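Local atomic coordinates of glutamine cyclotransferase (Xanthomonas campestris, PDB entry 3MBR), a protein that probably catalyses the cyclisation of N-terminal glutamine on peptides to pyroglutamate, and is a beta-propeller that binds a calcium ion. Residues V71-R74 and D75-I78; A164-W167 and L168-R171; F219-G222 and K223-M227. The protein carries 1 engineered substitution. All coordinates share one frame; numbering follows the deposited sequence.

Interaction 1 (V71-R74 and D75-I78)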
# COMPACT_ATOMS: atom_id res chain seq x y z
N VAL A 71 -1.87 -1.66 -7.50
CA VAL A 71 -0.97 -0.69 -8.09
C VAL A 71 -1.44 -0.33 -9.47
O VAL A 71 -2.10 -1.16 -10.12
CB VAL A 71 0.48 -1.32 -8.15
CG1 VAL A 71 0.48 -2.56 -9.08
CG2 VAL A 71 1.52 -0.35 -8.52
N ALA A 72 -1.14 0.85 -9.97
CA ALA A 72 -1.40 1.16 -11.37
C ALA A 72 -0.15 0.90 -12.21
O ALA A 72 1.00 1.20 -11.73
CB ALA A 72 -1.72 2.69 -11.46
N TRP A 73 -0.36 0.46 -13.42
CA TRP A 73 0.72 0.29 -14.41
C TRP A 73 0.17 0.66 -15.74
O TRP A 73 -0.68 -0.05 -16.25
CB TRP A 73 1.30 -1.14 -14.42
CG TRP A 73 2.44 -1.20 -15.42
CD1 TRP A 73 2.41 -1.65 -16.67
CD2 TRP A 73 3.74 -0.68 -15.22
NE1 TRP A 73 3.59 -1.50 -17.26
CE2 TRP A 73 4.45 -0.87 -16.40
CE3 TRP A 73 4.38 -0.11 -14.12
CZ2 TRP A 73 5.79 -0.52 -16.55
CZ3 TRP A 73 5.78 0.27 -14.27
CH2 TRP A 73 6.43 0.08 -15.49
N ARG A 74 0.60 1.84 -16.30
CA ARG A 74 0.07 2.26 -17.57
C ARG A 74 -1.47 2.34 -17.52
O ARG A 74 -2.00 3.08 -16.67
CB ARG A 74 0.58 1.36 -18.73
CG ARG A 74 2.11 1.46 -18.76
CD ARG A 74 2.78 0.96 -20.00
NE ARG A 74 4.22 1.01 -19.75
CZ ARG A 74 5.03 2.00 -20.13
NH1 ARG A 74 4.56 3.04 -20.83
NH2 ARG A 74 6.34 1.92 -19.82
N ASP A 75 -2.16 1.56 -18.35
CA ASP A 75 -3.62 1.63 -18.47
C ASP A 75 -4.27 0.55 -17.60
O ASP A 75 -5.50 0.33 -17.72
CB ASP A 75 -4.05 1.39 -19.95
CG ASP A 75 -3.59 -0.01 -20.51
OD1 ASP A 75 -4.34 -0.58 -21.37
OD2 ASP A 75 -2.48 -0.55 -20.16
N ARG A 76 -3.47 -0.12 -16.76
CA ARG A 76 -3.94 -1.26 -15.96
C ARG A 76 -3.91 -1.02 -14.45
O ARG A 76 -3.06 -0.27 -13.95
CB ARG A 76 -3.07 -2.54 -16.25
CG ARG A 76 -3.12 -2.81 -17.75
CD ARG A 76 -2.49 -3.99 -18.26
NE ARG A 76 -1.08 -4.22 -18.01
CZ ARG A 76 -0.04 -3.75 -18.74
NH1 ARG A 76 -0.18 -2.86 -19.71
NH2 ARG A 76 1.18 -4.15 -18.42
N LEU A 77 -4.78 -1.73 -13.75
CA LEU A 77 -4.76 -1.82 -12.29
C LEU A 77 -4.50 -3.25 -11.93
O LEU A 77 -5.21 -4.15 -12.36
CB LEU A 77 -6.04 -1.27 -11.69
CG LEU A 77 -6.07 -1.05 -10.20
CD1 LEU A 77 -7.21 -0.12 -9.92
CD2 LEU A 77 -6.25 -2.31 -9.44
N ILE A 78 -3.42 -3.49 -11.20
CA ILE A 78 -3.03 -4.89 -10.84
C ILE A 78 -3.32 -5.11 -9.38
O ILE A 78 -2.99 -4.25 -8.56
CB ILE A 78 -1.50 -5.08 -11.20
CG1 ILE A 78 -1.29 -4.81 -12.69
CG2 ILE A 78 -1.06 -6.47 -10.78
CD1 ILE A 78 0.07 -4.71 -13.16

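Interaction 2 (A164-W167 and L168-R171)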
# COMPACT_ATOMS: atom_id res chain seq x y z
N ALA A 164 7.30 1.19 3.33
CA ALA A 164 6.54 -0.03 3.70
C ALA A 164 5.97 0.14 5.08
O ALA A 164 6.70 0.49 6.03
CB ALA A 164 7.52 -1.24 3.70
N ASN A 165 4.67 -0.09 5.20
CA ASN A 165 4.08 -0.10 6.55
C ASN A 165 4.39 -1.37 7.31
O ASN A 165 4.29 -2.46 6.73
CB ASN A 165 2.55 0.00 6.45
CG ASN A 165 1.92 0.32 7.77
OD1 ASN A 165 2.18 1.39 8.35
ND2 ASN A 165 1.04 -0.56 8.27
N VAL A 166 4.74 -1.21 8.60
CA VAL A 166 5.03 -2.29 9.53
C VAL A 166 3.88 -2.14 10.63
O VAL A 166 3.93 -1.37 11.67
CB VAL A 166 6.35 -1.98 10.28
CG1 VAL A 166 6.69 -3.17 11.01
CG2 VAL A 166 7.49 -1.60 9.29
N TRP A 167 2.78 -2.77 10.37
CA TRP A 167 1.64 -2.60 11.22
C TRP A 167 1.85 -3.00 12.62
O TRP A 167 1.14 -2.51 13.46
CB TRP A 167 0.40 -3.37 10.68
CG TRP A 167 0.52 -4.97 10.75
CD1 TRP A 167 1.08 -5.87 9.80
CD2 TRP A 167 -0.01 -5.81 11.82
NE1 TRP A 167 0.90 -7.21 10.25
CE2 TRP A 167 0.30 -7.17 11.50
CE3 TRP A 167 -0.63 -5.51 13.06
CZ2 TRP A 167 -0.09 -8.21 12.34
CZ3 TRP A 167 -1.04 -6.61 13.90
CH2 TRP A 167 -0.75 -7.87 13.55
N LEU A 168 2.74 -3.95 12.89
CA LEU A 168 2.78 -4.33 14.25
C LEU A 168 3.60 -3.35 15.08
O LEU A 168 3.51 -3.39 16.32
CB LEU A 168 3.11 -5.80 14.51
CG LEU A 168 4.37 -6.15 13.92
CD1 LEU A 168 5.30 -5.92 15.03
CD2 LEU A 168 4.15 -7.71 13.48
N THR A 169 4.28 -2.41 14.42
CA THR A 169 4.95 -1.39 15.23
C THR A 169 4.38 0.03 14.95
O THR A 169 4.83 0.97 15.64
CB THR A 169 6.47 -1.28 14.95
OG1 THR A 169 6.95 -0.12 15.63
CG2 THR A 169 6.68 -1.01 13.57
N SER A 170 3.35 0.13 14.07
CA SER A 170 2.74 1.48 13.64
C SER A 170 3.70 2.53 12.81
O SER A 170 3.45 3.76 12.51
CB SER A 170 2.07 2.14 14.88
OG SER A 170 1.06 1.22 15.35
N ARG A 171 4.70 1.97 12.32
CA ARG A 171 5.75 2.67 11.67
C ARG A 171 5.73 2.41 10.21
O ARG A 171 5.38 1.30 9.75
CB ARG A 171 7.12 2.28 12.26
CG ARG A 171 7.32 2.81 13.67
CD ARG A 171 8.61 2.28 14.26
NE ARG A 171 8.68 2.53 15.70
CZ ARG A 171 9.74 2.77 16.42
NH1 ARG A 171 10.97 2.88 15.85
NH2 ARG A 171 9.55 2.93 17.73

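Interaction 3 (F219-G222 and K223-M227)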
# COMPACT_ATOMS: atom_id res chain seq x y z
N PHE A 219 -0.11 10.48 1.08
CA PHE A 219 -1.35 10.27 1.81
C PHE A 219 -1.31 8.93 2.56
O PHE A 219 -0.81 7.93 2.02
CB PHE A 219 -2.50 10.18 0.79
CG PHE A 219 -2.65 11.43 -0.05
CD1 PHE A 219 -3.14 12.63 0.49
CD2 PHE A 219 -2.29 11.39 -1.39
CE1 PHE A 219 -3.30 13.75 -0.34
CE2 PHE A 219 -2.44 12.50 -2.17
CZ PHE A 219 -2.92 13.67 -1.65
N VAL A 220 -1.92 8.90 3.74
CA VAL A 220 -2.03 7.66 4.47
C VAL A 220 -3.46 7.47 5.02
O VAL A 220 -4.10 8.46 5.45
CB VAL A 220 -1.01 7.54 5.65
CG1 VAL A 220 0.40 7.61 5.14
CG2 VAL A 220 -1.17 8.61 6.67
N THR A 221 -3.95 6.25 5.02
CA THR A 221 -5.19 5.96 5.72
C THR A 221 -5.19 4.50 6.13
O THR A 221 -4.16 3.81 5.99
CB THR A 221 -6.43 6.29 4.87
OG1 THR A 221 -7.60 6.31 5.73
CG2 THR A 221 -6.69 5.38 3.69
N GLY A 222 -6.27 4.01 6.72
CA GLY A 222 -6.29 2.62 7.18
C GLY A 222 -7.69 2.13 7.37
O GLY A 222 -8.69 2.84 7.04
N LYS A 223 -7.78 0.88 7.82
CA LYS A 223 -9.05 0.18 7.85
C LYS A 223 -10.02 0.89 8.74
O LYS A 223 -9.79 1.11 9.92
CB LYS A 223 -8.88 -1.26 8.38
CG LYS A 223 -7.95 -2.09 7.44
CD LYS A 223 -8.02 -3.59 7.88
CE LYS A 223 -7.10 -4.42 7.03
NZ LYS A 223 -7.46 -4.56 5.70
N ARG A 224 -11.18 1.34 8.16
CA ARG A 224 -12.24 2.00 8.92
C ARG A 224 -11.81 3.36 9.52
O ARG A 224 -12.51 3.93 10.36
CB ARG A 224 -12.83 1.12 10.03
CG ARG A 224 -13.36 -0.19 9.38
CD ARG A 224 -14.42 -0.80 10.13
NE ARG A 224 -13.90 -1.39 11.30
CZ ARG A 224 -14.70 -1.69 12.34
NH1 ARG A 224 -16.08 -1.42 12.29
NH2 ARG A 224 -14.21 -2.26 13.44
N TRP A 225 -10.68 3.89 9.03
CA TRP A 225 -10.27 5.22 9.56
C TRP A 225 -11.31 6.28 9.13
O TRP A 225 -11.80 6.26 8.00
CB TRP A 225 -8.93 5.65 9.03
CG TRP A 225 -7.77 4.94 9.68
CD1 TRP A 225 -7.74 3.70 10.26
CD2 TRP A 225 -6.43 5.43 9.70
NE1 TRP A 225 -6.44 3.40 10.65
CE2 TRP A 225 -5.63 4.45 10.33
CE3 TRP A 225 -5.81 6.59 9.22
CZ2 TRP A 225 -4.22 4.58 10.49
CZ3 TRP A 225 -4.42 6.75 9.38
CH2 TRP A 225 -3.65 5.78 10.00
N PRO A 226 -11.57 7.28 9.99
CA PRO A 226 -12.54 8.33 9.64
C PRO A 226 -11.90 9.39 8.75
O PRO A 226 -12.63 10.21 8.15
CB PRO A 226 -12.95 8.94 10.98
CG PRO A 226 -11.71 8.72 11.82
CD PRO A 226 -11.17 7.36 11.40
N MET A 227 -10.58 9.37 8.60
CA MET A 227 -9.85 10.36 7.84
C MET A 227 -8.72 9.72 7.07
O MET A 227 -8.26 8.63 7.35
CB MET A 227 -9.21 11.41 8.78
CG MET A 227 -10.28 12.27 9.53
SD MET A 227 -9.65 13.53 10.56
CE MET A 227 -9.48 12.60 12.11

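Interaction 1 (V71-R74 and D75-I78)
R76 and W73 lie side by side on the same face of a hairpin, and R76 meets W73 at both ends of its side chain: CB and CG near W73 O, the guanidinium at the indole. Its CB starts 3.5 Å from W73 O, with CG slightly farther from that oxygen. CG is anti to the carbonyl carbon, and a bend at chi3 (-57°) turns the rest of the chain back toward the indole. There NH2 comes to 3.3 Å from W73 CD1, near the plane of the indole at its edge, while CD1 sits over one face of the guanidinium. The two planes are 64° apart, so this is an edge of the indole set against a guanidinium face rather than a stack. The other tip nitrogen, NH1, makes a long salt bridge to D75 OD2 (3.3 Å), while NH2 makes a salt bridge to D132, the guanidinium's second carboxylate; two carboxylates, one on each terminal nitrogen, probably limit how the group can rotate. On the same face V71 CG1 packs on I78 CB at 3.8 Å, and I78 CD1 reaches W73 CB at 4.0 Å. The opposite face carries A72 and L77, a non-hydrogen-bonded pair, both touching F27 of strand 23-29. Backbone bonds set this register: W73 N to R76 O is 2.8 Å and nearly straight (173° at the hydrogen), and V71 N to I78 O is 3.0 Å. With R74 and D75 at the corners of a type II' turn, this is a two-residue beta hairpin, linking the first two strands of a four-stranded antiparallel propeller blade.

Interaction 2 (A164-W167 and L168-R171)
V166 meets the returning chain through both its backbone and its side chain. Its N donates to R171 O at 2.8 Å, nearly straight at 165°. Its carbonyl faces the turn: T169 N reaches V166 O at 3.0 Å from well above the carbonyl plane, and R171 N adds a weak bond to V166 O at 3.5 Å. Beside these, V166 CG1 and T169 CG2 are only 3.3 Å apart, tighter than ordinary van der Waals contact; T169 brings this methyl in because its OG1 is anti to the backbone N (chi1 171°), which leaves CG2 between N and the carbonyl carbon. S170 and R171 both stand opposite V166, which makes a G1 beta bulge where strand 161-166 turns toward strand 171-175, the second and third strands of a propeller blade. At the head of the turn, L168 CB forms a CH-pi contact over the W167 indole, 4.1 Å from the centroid of the six-membered ring and 12° off its normal. Farther out, the indole is held by its NE1, bonded to N151 OD1. N165 ND2 is bonded to N153 OD1 of strand 152-158, and the N165 side chain also touches L206 and I209 of strand 206-212. The R171 guanidinium makes a cation-pi contact with W185.

Interaction 3 (F219-G222 and K223-M227)
T221 OG1 donates to M227 O at 2.9 Å, tilted from the carbonyl plane, and W225 N donates to G222 O at 3.0 Å with 165° at the hydrogen. The second bond closes the type II beta turn from G222 to W225; the first joins residues on both sides of the whole loop between strands 217-222 and 227-233, the second and third strands of a propeller blade. T221 turns its hydroxyl to M227 by placing OG1 anti to the backbone N (chi1 -165°). Next comes the indole of W225, laid flat over the strand: G222 CA stands 3.5 Å from the centroid of the five-membered ring, 6° off the normal, in a CH-pi contact. G222 N lies 3.3 Å above the ring plane toward the rim, and T221 CA is 3.6 Å from W225 CE3. At the ring's edge W225 NE1 is bonded to D204 O, and farther out K223 NZ is paired with E24. Chemically, the contact separates two roles on one buried indole: NE1 anchors its polar edge, whereas its face rests directly on backbone, G222 having no side chain to stand between strand and ring.

The three hairpin ends belong to three different blades of the propeller and do not touch one another. Interactions 1 and 2 lie on opposite sides of the chain's centre, their centres 25 Å apart; interactions 2 and 3 are closer, with nearest atoms about 7 Å apart. What relates them is the central calcium ion, bound by L26, E154, L155, E156 and I209. The side chain of V71 is about 7 Å from the metal, and those of N165 and V220 are each about 9 Å away. N165 and V220 also both come within about 4 Å of the I209 side chain, so I209, in the blade of interaction 3, is approached by V220 from its own blade and by N165 from the preceding one.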